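Local structure of kojibiose phosphorylase (6W0P) at residues I302-S307 with M674-G679; A608-Y613 with S633-E638; D721-T726 with N736-K741. The protein is a phosphorylase of glycosyl hydrolase family 65, built from a large N-terminal beta domain, a helical central catalytic domain and a small C-terminal beta domain. All coordinates share one frame; numbering follows the deposited sequence.

Contact 1: residues I302-S307 with M674-G679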
ATOM      1  N   ILE A 302      38.661   6.999 -21.301  1.00 27.90           N
ATOM      2  CA  ILE A 302      39.471   6.981 -20.055  1.00 27.83           C
ATOM      3  C   ILE A 302      40.498   5.853 -20.154  1.00 28.11           C
ATOM      4  O   ILE A 302      40.092   4.736 -20.483  1.00 28.13           O
ATOM      5  CB  ILE A 302      38.567   6.828 -18.827  1.00 27.65           C
ATOM      6  CG1 ILE A 302      37.651   8.033 -18.668  1.00 27.52           C
ATOM      7  CG2 ILE A 302      39.390   6.557 -17.578  1.00 27.56           C
ATOM      8  CD1 ILE A 302      36.830   7.946 -17.439  1.00 28.21           C
ATOM      9  N   LEU A 303      41.772   6.156 -19.907  1.00 28.52           N
ATOM     10  CA  LEU A 303      42.851   5.147 -19.886  1.00 30.14           C
ATOM     11  C   LEU A 303      43.116   4.794 -18.431  1.00 31.27           C
ATOM     12  O   LEU A 303      43.169   5.708 -17.607  1.00 30.89           O
ATOM     13  CB  LEU A 303      44.127   5.691 -20.525  1.00 30.66           C
ATOM     14  CG  LEU A 303      44.072   6.047 -22.006  1.00 30.65           C
ATOM     15  CD1 LEU A 303      45.446   6.524 -22.476  1.00 31.43           C
ATOM     16  CD2 LEU A 303      43.656   4.851 -22.817  1.00 30.92           C
ATOM     17  N   ILE A 304      43.297   3.509 -18.153  1.00 32.65           N
ATOM     18  CA  ILE A 304      43.692   3.010 -16.813  1.00 33.76           C
ATOM     19  C   ILE A 304      44.856   2.056 -17.020  1.00 35.38           C
ATOM     20  O   ILE A 304      44.679   1.064 -17.784  1.00 36.94           O
ATOM     21  CB  ILE A 304      42.501   2.355 -16.093  1.00 34.16           C
ATOM     22  CG1 ILE A 304      41.413   3.402 -15.802  1.00 34.57           C
ATOM     23  CG2 ILE A 304      42.990   1.657 -14.829  1.00 34.59           C
ATOM     24  CD1 ILE A 304      40.186   2.880 -15.105  1.00 34.82           C
ATOM     25  N   ASP A 305      45.992   2.352 -16.377  1.00 36.17           N
ATOM     26  CA  ASP A 305      47.209   1.509 -16.431  1.00 36.54           C
ATOM     27  C   ASP A 305      47.365   0.829 -15.073  1.00 35.88           C
ATOM     28  O   ASP A 305      47.244   1.522 -14.061  1.00 34.90           O
ATOM     29  CB  ASP A 305      48.443   2.325 -16.813  1.00 38.38           C
ATOM     30  CG  ASP A 305      49.685   1.482 -17.013  1.00 38.83           C
ATOM     31  OD1 ASP A 305      49.715   0.701 -17.972  1.00 41.51           O
ATOM     32  OD2 ASP A 305      50.579   1.563 -16.167  1.00 41.01           O
ATOM     33  N   GLY A 306      47.621  -0.478 -15.069  1.00 35.36           N
ATOM     34  CA  GLY A 306      47.866  -1.252 -13.840  1.00 36.20           C
ATOM     35  C   GLY A 306      46.668  -2.098 -13.455  1.00 37.03           C
ATOM     36  O   GLY A 306      46.798  -2.845 -12.468  1.00 38.03           O
ATOM     37  N   SER A 307      45.557  -2.022 -14.210  1.00 35.64           N
ATOM     38  CA  SER A 307      44.334  -2.836 -13.985  1.00 35.54           C
ATOM     39  C   SER A 307      43.594  -3.064 -15.308  1.00 35.24           C
ATOM     40  O   SER A 307      42.796  -2.216 -15.677  1.00 35.08           O
ATOM     41  CB  SER A 307      43.425  -2.225 -12.963  1.00 34.62           C
ATOM     42  OG  SER A 307      42.218  -2.969 -12.887  1.00 34.73           O
ATOM     43  N   MET A 674      31.740   9.233 -13.010  1.00 31.37           N
ATOM     44  CA  MET A 674      31.654  10.282 -11.965  1.00 32.32           C
ATOM     45  C   MET A 674      32.722  10.051 -10.897  1.00 30.84           C
ATOM     46  O   MET A 674      33.413  11.030 -10.539  1.00 29.66           O
ATOM     47  CB  MET A 674      30.289  10.239 -11.282  1.00 34.27           C
ATOM     48  CG  MET A 674      29.169  10.405 -12.251  1.00 35.42           C
ATOM     49  SD  MET A 674      28.736  12.114 -12.266  1.00 39.06           S
ATOM     50  CE  MET A 674      27.759  12.226 -10.775  1.00 34.29           C
ATOM     51  N   ASN A 675      32.800   8.811 -10.388  1.00 29.59           N
ATOM     52  CA  ASN A 675      33.785   8.406  -9.357  1.00 29.29           C
ATOM     53  C   ASN A 675      35.199   8.740  -9.857  1.00 29.10           C
ATOM     54  O   ASN A 675      36.034   9.176  -9.018  1.00 28.79           O
ATOM     55  CB  ASN A 675      33.672   6.944  -8.937  1.00 28.70           C
ATOM     56  CG  ASN A 675      34.070   6.722  -7.490  1.00 29.58           C
ATOM     57  OD1 ASN A 675      33.499   5.858  -6.828  1.00 29.88           O
ATOM     58  ND2 ASN A 675      35.069   7.459  -6.999  1.00 28.83           N
ATOM     59  N   ILE A 676      35.472   8.575 -11.156  1.00 28.43           N
ATOM     60  CA  ILE A 676      36.839   8.816 -11.717  1.00 28.79           C
ATOM     61  C   ILE A 676      37.075  10.333 -11.833  1.00 28.18           C
ATOM     62  O   ILE A 676      38.105  10.789 -11.285  1.00 28.43           O
ATOM     63  CB  ILE A 676      37.054   8.050 -13.037  1.00 29.21           C
ATOM     64  CG1 ILE A 676      37.159   6.539 -12.772  1.00 29.68           C
ATOM     65  CG2 ILE A 676      38.268   8.604 -13.770  1.00 29.34           C
ATOM     66  CD1 ILE A 676      37.227   5.651 -14.034  1.00 29.59           C
ATOM     67  N   VAL A 677      36.137  11.093 -12.418  1.00 27.52           N
ATOM     68  CA  VAL A 677      36.376  12.516 -12.816  1.00 27.73           C
ATOM     69  C   VAL A 677      36.047  13.486 -11.665  1.00 28.04           C
ATOM     70  O   VAL A 677      36.883  14.381 -11.397  1.00 28.75           O
ATOM     71  CB  VAL A 677      35.649  12.872 -14.120  1.00 27.84           C
ATOM     72  CG1 VAL A 677      35.779  14.338 -14.458  1.00 27.97           C
ATOM     73  CG2 VAL A 677      36.162  12.046 -15.285  1.00 28.12           C
ATOM     74  N   TYR A 678      34.915  13.349 -10.990  1.00 28.07           N
ATOM     75  CA  TYR A 678      34.590  14.153  -9.784  1.00 28.92           C
ATOM     76  C   TYR A 678      35.404  13.666  -8.580  1.00 29.14           C
ATOM     77  O   TYR A 678      35.758  14.489  -7.730  1.00 28.91           O
ATOM     78  CB  TYR A 678      33.101  14.120  -9.455  1.00 28.91           C
ATOM     79  CG  TYR A 678      32.250  14.946 -10.381  1.00 29.94           C
ATOM     80  CD1 TYR A 678      32.400  16.322 -10.459  1.00 30.82           C
ATOM     81  CD2 TYR A 678      31.275  14.364 -11.171  1.00 30.66           C
ATOM     82  CE1 TYR A 678      31.623  17.098 -11.311  1.00 31.04           C
ATOM     83  CE2 TYR A 678      30.483  15.125 -12.020  1.00 31.29           C
ATOM     84  CZ  TYR A 678      30.672  16.492 -12.104  1.00 30.93           C
ATOM     85  OH  TYR A 678      29.858  17.229 -12.910  1.00 31.96           O
ATOM     86  N   GLY A 679      35.672  12.363  -8.518  1.00 29.43           N
ATOM     87  CA  GLY A 679      36.321  11.708  -7.371  1.00 29.46           C
ATOM     88  C   GLY A 679      37.823  11.861  -7.439  1.00 29.85           C
ATOM     89  O   GLY A 679      38.342  12.852  -6.897  1.00 29.96           O
TER
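I302 and I304 send their terminal methyls to a single partner, I676, and every contact between the two segments is apolar. I302 CD1 meets I676 tip to tip, 4.0 Å from I676 CG2 and 4.1 Å from I676 CD1. I304 arrives at an oblique angle, its CD1 lying 4.2 Å from I676 CD1, so one helical residue serves both I302, just before the strand, and I304 within it. In these two isoleucines CG1 is anti to the carbonyl carbon (chi1 -64° and -65°) and chi2 is extended, which directs CD1 toward the helix. I314 of helix 308-324 touches all three isoleucines and completes the cluster.

In the fold this joins edge strand 303-305 of the five-stranded sheet to helix 666-680, whose last turns lead into the C-terminal beta region.

Polar bonds lie within or around each segment rather than between the two. Q311 bonds both I304 N and I302 O, while S307 OG caps the N-terminus of helix 308-324 at D310 N. In the helix, M674 O takes Y678 N at 2.8 Å and, weakly, G679 N at 3.3 Å, the signature of a wider pi-type turn.

Contact 2: residues A608-Y613 with S633-E638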
ATOM      1  N   ALA A 608      32.459  16.750   8.919  1.00 29.75           N
ATOM      2  CA  ALA A 608      31.509  16.589  10.043  1.00 29.54           C
ATOM      3  C   ALA A 608      30.323  15.752   9.555  1.00 28.79           C
ATOM      4  O   ALA A 608      29.989  14.762  10.201  1.00 28.85           O
ATOM      5  CB  ALA A 608      31.063  17.928  10.564  1.00 29.42           C
ATOM      6  N   ASN A 609      29.742  16.106   8.410  1.00 28.53           N
ATOM      7  CA  ASN A 609      28.530  15.411   7.886  1.00 27.89           C
ATOM      8  C   ASN A 609      28.908  14.018   7.388  1.00 27.69           C
ATOM      9  O   ASN A 609      28.120  13.096   7.594  1.00 27.39           O
ATOM     10  CB  ASN A 609      27.797  16.264   6.863  1.00 27.41           C
ATOM     11  CG  ASN A 609      27.161  17.468   7.521  1.00 27.74           C
ATOM     12  OD1 ASN A 609      26.010  17.366   7.929  1.00 28.21           O
ATOM     13  ND2 ASN A 609      27.888  18.579   7.656  1.00 27.28           N
ATOM     14  N   TYR A 610      30.068  13.877   6.766  1.00 27.89           N
ATOM     15  CA  TYR A 610      30.553  12.569   6.286  1.00 28.41           C
ATOM     16  C   TYR A 610      30.686  11.631   7.490  1.00 29.54           C
ATOM     17  O   TYR A 610      30.255  10.450   7.395  1.00 30.28           O
ATOM     18  CB  TYR A 610      31.867  12.710   5.519  1.00 28.36           C
ATOM     19  CG  TYR A 610      32.416  11.407   4.994  1.00 27.87           C
ATOM     20  CD1 TYR A 610      32.082  10.923   3.738  1.00 27.54           C
ATOM     21  CD2 TYR A 610      33.281  10.655   5.768  1.00 28.23           C
ATOM     22  CE1 TYR A 610      32.592   9.726   3.263  1.00 27.24           C
ATOM     23  CE2 TYR A 610      33.797   9.457   5.312  1.00 27.98           C
ATOM     24  CZ  TYR A 610      33.425   8.974   4.069  1.00 27.43           C
ATOM     25  OH  TYR A 610      33.984   7.804   3.658  1.00 27.05           O
ATOM     26  N   ASN A 611      31.315  12.118   8.563  1.00 30.08           N
ATOM     27  CA  ASN A 611      31.648  11.297   9.752  1.00 30.04           C
ATOM     28  C   ASN A 611      30.339  10.881  10.420  1.00 29.81           C
ATOM     29  O   ASN A 611      30.304   9.790  10.957  1.00 30.32           O
ATOM     30  CB  ASN A 611      32.534  12.026  10.765  1.00 30.65           C
ATOM     31  CG  ASN A 611      34.009  12.042  10.413  1.00 31.40           C
ATOM     32  OD1 ASN A 611      34.444  11.351   9.504  1.00 31.59           O
ATOM     33  ND2 ASN A 611      34.779  12.881  11.093  1.00 31.50           N
ATOM     34  N   TYR A 612      29.308  11.728  10.423  1.00 29.34           N
ATOM     35  CA  TYR A 612      28.014  11.366  11.058  1.00 29.29           C
ATOM     36  C   TYR A 612      27.217  10.390  10.161  1.00 28.85           C
ATOM     37  O   TYR A 612      26.719   9.402  10.698  1.00 28.31           O
ATOM     38  CB  TYR A 612      27.179  12.595  11.418  1.00 29.28           C
ATOM     39  CG  TYR A 612      25.962  12.217  12.219  1.00 29.59           C
ATOM     40  CD1 TYR A 612      26.007  12.109  13.596  1.00 29.76           C
ATOM     41  CD2 TYR A 612      24.782  11.871  11.573  1.00 29.21           C
ATOM     42  CE1 TYR A 612      24.890  11.713  14.318  1.00 30.36           C
ATOM     43  CE2 TYR A 612      23.655  11.503  12.277  1.00 29.43           C
ATOM     44  CZ  TYR A 612      23.703  11.435  13.654  1.00 29.85           C
ATOM     45  OH  TYR A 612      22.592  11.009  14.313  1.00 29.93           O
ATOM     46  N   TYR A 613      27.108  10.635   8.853  1.00 28.92           N
ATOM     47  CA  TYR A 613      26.149   9.937   7.954  1.00 28.31           C
ATOM     48  C   TYR A 613      26.741   8.710   7.251  1.00 28.48           C
ATOM     49  O   TYR A 613      25.978   7.741   7.104  1.00 27.65           O
ATOM     50  CB  TYR A 613      25.530  10.934   6.982  1.00 28.14           C
ATOM     51  CG  TYR A 613      24.543  11.854   7.655  1.00 27.74           C
ATOM     52  CD1 TYR A 613      23.363  11.375   8.195  1.00 27.72           C
ATOM     53  CD2 TYR A 613      24.799  13.205   7.773  1.00 28.03           C
ATOM     54  CE1 TYR A 613      22.467  12.220   8.831  1.00 27.60           C
ATOM     55  CE2 TYR A 613      23.905  14.060   8.388  1.00 27.99           C
ATOM     56  CZ  TYR A 613      22.742  13.566   8.932  1.00 27.35           C
ATOM     57  OH  TYR A 613      21.891  14.433   9.543  1.00 27.88           O
ATOM     58  N   SER A 633      37.342  11.491  -1.123  1.00 31.05           N
ATOM     59  CA  SER A 633      38.493  12.064  -1.872  1.00 32.01           C
ATOM     60  C   SER A 633      38.645  13.556  -1.522  1.00 32.86           C
ATOM     61  O   SER A 633      39.737  13.973  -1.171  1.00 32.01           O
ATOM     62  CB  SER A 633      38.350  11.872  -3.366  1.00 31.61           C
ATOM     63  OG  SER A 633      38.773  10.583  -3.764  1.00 31.29           O
ATOM     64  N   LYS A 634      37.551  14.320  -1.623  1.00 34.63           N
ATOM     65  CA  LYS A 634      37.498  15.789  -1.400  1.00 35.61           C
ATOM     66  C   LYS A 634      38.048  16.135  -0.012  1.00 35.83           C
ATOM     67  O   LYS A 634      38.676  17.215   0.099  1.00 36.59           O
ATOM     68  CB  LYS A 634      36.057  16.276  -1.554  1.00 37.11           C
ATOM     69  CG  LYS A 634      35.851  17.784  -1.576  1.00 38.84           C
ATOM     70  CD  LYS A 634      36.339  18.467  -2.823  1.00 40.60           C
ATOM     71  CE  LYS A 634      35.598  18.042  -4.086  1.00 42.19           C
ATOM     72  NZ  LYS A 634      36.260  18.554  -5.324  1.00 42.24           N
ATOM     73  N   ILE A 635      37.856  15.276   0.996  1.00 34.55           N
ATOM     74  CA  ILE A 635      38.291  15.571   2.397  1.00 35.21           C
ATOM     75  C   ILE A 635      39.565  14.782   2.779  1.00 35.17           C
ATOM     76  O   ILE A 635      39.889  14.762   3.975  1.00 35.35           O
ATOM     77  CB  ILE A 635      37.132  15.358   3.394  1.00 34.77           C
ATOM     78  CG1 ILE A 635      36.586  13.932   3.379  1.00 34.07           C
ATOM     79  CG2 ILE A 635      36.027  16.374   3.156  1.00 35.18           C
ATOM     80  CD1 ILE A 635      35.318  13.770   4.168  1.00 33.85           C
ATOM     81  N   GLY A 636      40.292  14.205   1.819  1.00 34.76           N
ATOM     82  CA  GLY A 636      41.611  13.582   2.057  1.00 35.45           C
ATOM     83  C   GLY A 636      41.532  12.192   2.669  1.00 36.58           C
ATOM     84  O   GLY A 636      42.584  11.717   3.119  1.00 36.74           O
ATOM     85  N   LEU A 637      40.363  11.521   2.656  1.00 36.70           N
ATOM     86  CA  LEU A 637      40.204  10.133   3.184  1.00 36.60           C
ATOM     87  C   LEU A 637      40.418   9.125   2.041  1.00 37.36           C
ATOM     88  O   LEU A 637      39.426   8.527   1.514  1.00 34.84           O
ATOM     89  CB  LEU A 637      38.814   9.977   3.803  1.00 36.62           C
ATOM     90  CG  LEU A 637      38.508  10.826   5.025  1.00 36.35           C
ATOM     91  CD1 LEU A 637      37.126  10.496   5.549  1.00 35.62           C
ATOM     92  CD2 LEU A 637      39.552  10.604   6.110  1.00 37.27           C
ATOM     93  N   GLU A 638      41.688   8.914   1.702  1.00 39.10           N
ATOM     94  CA  GLU A 638      42.128   8.167   0.496  1.00 40.26           C
ATOM     95  C   GLU A 638      41.715   6.696   0.608  1.00 40.04           C
ATOM     96  O   GLU A 638      41.359   6.094  -0.435  1.00 39.04           O
ATOM     97  CB  GLU A 638      43.638   8.284   0.331  1.00 41.89           C
ATOM     98  CG  GLU A 638      44.126   9.688   0.044  1.00 44.09           C
ATOM     99  CD  GLU A 638      45.629   9.718  -0.190  1.00 47.32           C
ATOM    100  OE1 GLU A 638      46.366  10.120   0.750  1.00 48.82           O
ATOM    101  OE2 GLU A 638      46.064   9.295  -1.298  1.00 48.86           O
TER
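Y610 and I635 are the nearest residues of the two backbones, with their CA atoms 9.2 Å apart: Y610 is on helix 603-613, and I635 is the first residue to leave helical geometry at the end of helix 624-634. Side chains must bridge that gap. The Y610 ring stands anti to the backbone N (chi1 -180°) and projects from its helix into the turn. Two methyls come to it obliquely, both on the same side of the ring plane. I635 CD1 sits near the root of the ring, 3.8 Å from Y610 CG and 3.9 Å from Y610 CB; L637 CD1 lies farther out, 3.5 Å from Y610 CE2. The L637 side chain runs past the tyrosine in the opposite direction. I635 places CG1 between its backbone N and carbonyl carbon (chi1 59°), the crowded position, and from there the extended chain delivers CD1 to the ring.

The turn that presents these two methyls is a Schellman motif. G636, with positive phi, is its C-prime residue; G636 N bonds S633 O at 3.0 Å, and L637 N reaches back to A632 O. L637 then serves as the N-cap residue of the next helix, 638-645, so the contact packs one helix of the helical catalytic domain against the junction between two others.

The tyrosine's polar end is accounted for separately. Y610 OH is hydrogen-bonded to D640 OD2 in helix 638-645, and I631 and A632 touch the same side chain from helix 624-634. The chemistry thus divides along Y610: apolar contacts with I635 and L637 beside CB and the ring, and one polar bond at the hydroxyl, which together should restrict how far the ring can swing.

Contact 3: residues D721-T726 with N736-K741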
ATOM      1  N   ASP A 721      53.772  11.011  -9.825  1.00 48.08           N
ATOM      2  CA  ASP A 721      54.682  12.187  -9.711  1.00 48.50           C
ATOM      3  C   ASP A 721      54.072  13.442 -10.342  1.00 46.03           C
ATOM      4  O   ASP A 721      54.438  14.515  -9.898  1.00 47.11           O
ATOM      5  CB  ASP A 721      56.018  11.920 -10.407  1.00 50.47           C
ATOM      6  CG  ASP A 721      56.697  10.634  -9.960  1.00 53.36           C
ATOM      7  OD1 ASP A 721      56.626  10.328  -8.739  1.00 55.32           O
ATOM      8  OD2 ASP A 721      57.271   9.936 -10.833  1.00 53.63           O
ATOM      9  N   ASN A 722      53.195  13.314 -11.350  1.00 44.06           N
ATOM     10  CA  ASN A 722      52.770  14.456 -12.201  1.00 42.09           C
ATOM     11  C   ASN A 722      51.272  14.395 -12.553  1.00 40.69           C
ATOM     12  O   ASN A 722      50.686  13.309 -12.632  1.00 39.78           O
ATOM     13  CB  ASN A 722      53.627  14.549 -13.468  1.00 42.14           C
ATOM     14  CG  ASN A 722      55.021  15.070 -13.175  1.00 43.05           C
ATOM     15  OD1 ASN A 722      55.988  14.325 -13.268  1.00 43.41           O
ATOM     16  ND2 ASN A 722      55.133  16.325 -12.777  1.00 42.99           N
ATOM     17  N   VAL A 723      50.700  15.579 -12.703  1.00 38.53           N
ATOM     18  CA  VAL A 723      49.455  15.866 -13.436  1.00 37.87           C
ATOM     19  C   VAL A 723      49.877  16.552 -14.724  1.00 36.91           C
ATOM     20  O   VAL A 723      50.532  17.566 -14.631  1.00 37.95           O
ATOM     21  CB  VAL A 723      48.511  16.740 -12.601  1.00 37.50           C
ATOM     22  CG1 VAL A 723      47.225  17.027 -13.346  1.00 36.98           C
ATOM     23  CG2 VAL A 723      48.230  16.092 -11.262  1.00 38.15           C
ATOM     24  N   ILE A 724      49.525  15.973 -15.866  1.00 35.71           N
ATOM     25  CA  ILE A 724      49.767  16.543 -17.213  1.00 35.49           C
ATOM     26  C   ILE A 724      48.384  16.816 -17.803  1.00 34.14           C
ATOM     27  O   ILE A 724      47.549  15.871 -17.854  1.00 33.79           O
ATOM     28  CB  ILE A 724      50.636  15.573 -18.056  1.00 36.45           C
ATOM     29  CG1 ILE A 724      51.974  15.302 -17.366  1.00 37.61           C
ATOM     30  CG2 ILE A 724      50.842  16.054 -19.491  1.00 35.94           C
ATOM     31  CD1 ILE A 724      52.604  13.976 -17.773  1.00 38.71           C
ATOM     32  N   ILE A 725      48.152  18.063 -18.195  1.00 33.55           N
ATOM     33  CA  ILE A 725      46.878  18.589 -18.753  1.00 33.20           C
ATOM     34  C   ILE A 725      47.225  19.167 -20.120  1.00 33.96           C
ATOM     35  O   ILE A 725      48.192  19.989 -20.174  1.00 34.51           O
ATOM     36  CB  ILE A 725      46.261  19.652 -17.826  1.00 33.52           C
ATOM     37  CG1 ILE A 725      45.987  19.109 -16.417  1.00 33.32           C
ATOM     38  CG2 ILE A 725      45.017  20.255 -18.448  1.00 33.15           C
ATOM     39  CD1 ILE A 725      45.912  20.180 -15.358  1.00 33.48           C
ATOM     40  N   THR A 726      46.505  18.745 -21.167  1.00 33.36           N
ATOM     41  CA  THR A 726      46.758  19.171 -22.562  1.00 34.10           C
ATOM     42  C   THR A 726      45.446  19.598 -23.229  1.00 33.58           C
ATOM     43  O   THR A 726      44.364  19.079 -22.865  1.00 33.86           O
ATOM     44  CB  THR A 726      47.501  18.085 -23.363  1.00 34.67           C
ATOM     45  OG1 THR A 726      46.984  16.782 -23.062  1.00 35.64           O
ATOM     46  CG2 THR A 726      48.986  18.063 -23.086  1.00 35.11           C
ATOM     47  N   ASN A 736      42.415  25.881 -12.251  1.00 38.83           N
ATOM     48  CA  ASN A 736      42.858  25.891 -10.843  1.00 39.54           C
ATOM     49  C   ASN A 736      43.250  24.454 -10.477  1.00 37.88           C
ATOM     50  O   ASN A 736      42.353  23.569 -10.535  1.00 37.39           O
ATOM     51  CB  ASN A 736      41.742  26.523 -10.011  1.00 42.07           C
ATOM     52  CG  ASN A 736      42.248  26.971  -8.672  1.00 44.99           C
ATOM     53  OD1 ASN A 736      42.778  26.155  -7.930  1.00 47.67           O
ATOM     54  ND2 ASN A 736      42.130  28.255  -8.386  1.00 47.48           N
ATOM     55  N   VAL A 737      44.534  24.190 -10.212  1.00 36.48           N
ATOM     56  CA  VAL A 737      45.031  22.825  -9.858  1.00 36.53           C
ATOM     57  C   VAL A 737      45.741  22.872  -8.497  1.00 37.13           C
ATOM     58  O   VAL A 737      46.727  23.654  -8.334  1.00 37.41           O
ATOM     59  CB  VAL A 737      45.937  22.207 -10.948  1.00 36.86           C
ATOM     60  CG1 VAL A 737      46.183  20.729 -10.699  1.00 36.72           C
ATOM     61  CG2 VAL A 737      45.372  22.382 -12.352  1.00 36.40           C
ATOM     62  N   TYR A 738      45.273  22.049  -7.550  1.00 36.44           N
ATOM     63  CA  TYR A 738      45.798  21.985  -6.167  1.00 37.11           C
ATOM     64  C   TYR A 738      45.729  23.401  -5.576  1.00 39.24           C
ATOM     65  O   TYR A 738      46.610  23.782  -4.812  1.00 38.93           O
ATOM     66  CB  TYR A 738      47.210  21.389  -6.144  1.00 36.63           C
ATOM     67  CG  TYR A 738      47.294  19.965  -6.644  1.00 36.20           C
ATOM     68  CD1 TYR A 738      46.474  18.972  -6.121  1.00 35.46           C
ATOM     69  CD2 TYR A 738      48.174  19.600  -7.649  1.00 35.45           C
ATOM     70  CE1 TYR A 738      46.537  17.660  -6.562  1.00 34.63           C
ATOM     71  CE2 TYR A 738      48.244  18.292  -8.104  1.00 34.94           C
ATOM     72  CZ  TYR A 738      47.420  17.318  -7.566  1.00 34.75           C
ATOM     73  OH  TYR A 738      47.467  16.026  -8.031  1.00 34.04           O
ATOM     74  N   GLY A 739      44.686  24.161  -5.947  1.00 40.29           N
ATOM     75  CA  GLY A 739      44.383  25.484  -5.380  1.00 40.49           C
ATOM     76  C   GLY A 739      45.196  26.614  -5.988  1.00 41.96           C
ATOM     77  O   GLY A 739      45.025  27.740  -5.487  1.00 42.46           O
ATOM     78  N   LYS A 740      46.017  26.363  -7.024  1.00 42.75           N
ATOM     79  CA  LYS A 740      46.792  27.420  -7.754  1.00 44.05           C
ATOM     80  C   LYS A 740      46.196  27.636  -9.153  1.00 42.28           C
ATOM     81  O   LYS A 740      45.808  26.632  -9.816  1.00 39.82           O
ATOM     82  CB  LYS A 740      48.277  27.059  -7.892  1.00 47.08           C
ATOM     83  CG  LYS A 740      48.959  26.522  -6.634  1.00 50.29           C
ATOM     84  CD  LYS A 740      49.923  27.489  -5.977  1.00 53.12           C
ATOM     85  CE  LYS A 740      50.177  27.185  -4.510  1.00 56.05           C
ATOM     86  NZ  LYS A 740      50.627  25.784  -4.295  1.00 57.68           N
ATOM     87  N   LYS A 741      46.162  28.893  -9.599  1.00 41.08           N
ATOM     88  CA  LYS A 741      45.546  29.313 -10.879  1.00 41.24           C
ATOM     89  C   LYS A 741      46.605  29.388 -11.984  1.00 40.46           C
ATOM     90  O   LYS A 741      47.475  30.286 -11.935  1.00 41.75           O
ATOM     91  CB  LYS A 741      44.836  30.661 -10.756  1.00 42.61           C
ATOM     92  CG  LYS A 741      44.222  31.116 -12.073  1.00 44.69           C
ATOM     93  CD  LYS A 741      42.919  31.877 -11.955  1.00 46.39           C
ATOM     94  CE  LYS A 741      43.031  33.321 -12.393  1.00 47.31           C
ATOM     95  NZ  LYS A 741      41.696  33.973 -12.428  1.00 48.25           N
TER
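V723 and V737 share a torsional setting (chi1 -180° and -168°) that turns CG2 away from the carbonyl carbon, and in each case CG2 is the branch that crosses to the other segment. Y738 (chi1 -62°) also has its outward group, the ring, anti to the carbonyl carbon. The ring approaches V723 obliquely: V723 CG2 is 3.3 Å from Y738 OH and 3.8 Å from Y738 CE2. The hydroxyl is hydrogen-bonded to P694 O, so the polar end of the ring is held while its outer carbons rest near the methyl. The second pair meets tip to tip, with I725 CD1 3.8 Å from V737 CG2.

Y738 owes its place to a type I' turn running from V737 to K740, in which Y738 and G739 both have positive phi. Two backbone bonds close this tight hairpin, V737 N to K740 O at 2.8 Å and K740 N to V737 O at 3.1 Å.

Strand 722-726 lies between strands 712-718 and 747-751 of the five-stranded sheet, whereas the hairpin joins strands 733-737 and 740-744 of the mixed sheet. Their apolar residues meet in the interior between the five-stranded sheet and the mixed sheet, where L692 of strand 689-692 and L744 of strand 740-744 also touch I725, and I750 of strand 747-751 touches V737.

Contacts 1 and 3 both reach the five-stranded sheet: contact 1 at edge strand 303-305, contact 3 at strand 722-726. Their centres are 16 Å apart and their nearest atoms about 10 Å, without touching. Contact 2 lies within the loop that contact 1 closes along the chain. Although their centres are 20 Å apart, these two touch, G679 O being 3.7 Å from S633 CB, and N675 ND2 is hydrogen-bonded to S629 OG, coupling helices 666-680 and 624-634. Contacts 2 and 3 are separate, with centres 23 Å apart and nearest atoms about 9 Å. Contact 1 joins a helix that packs on contact 2 to the sheet that contact 3 also reaches.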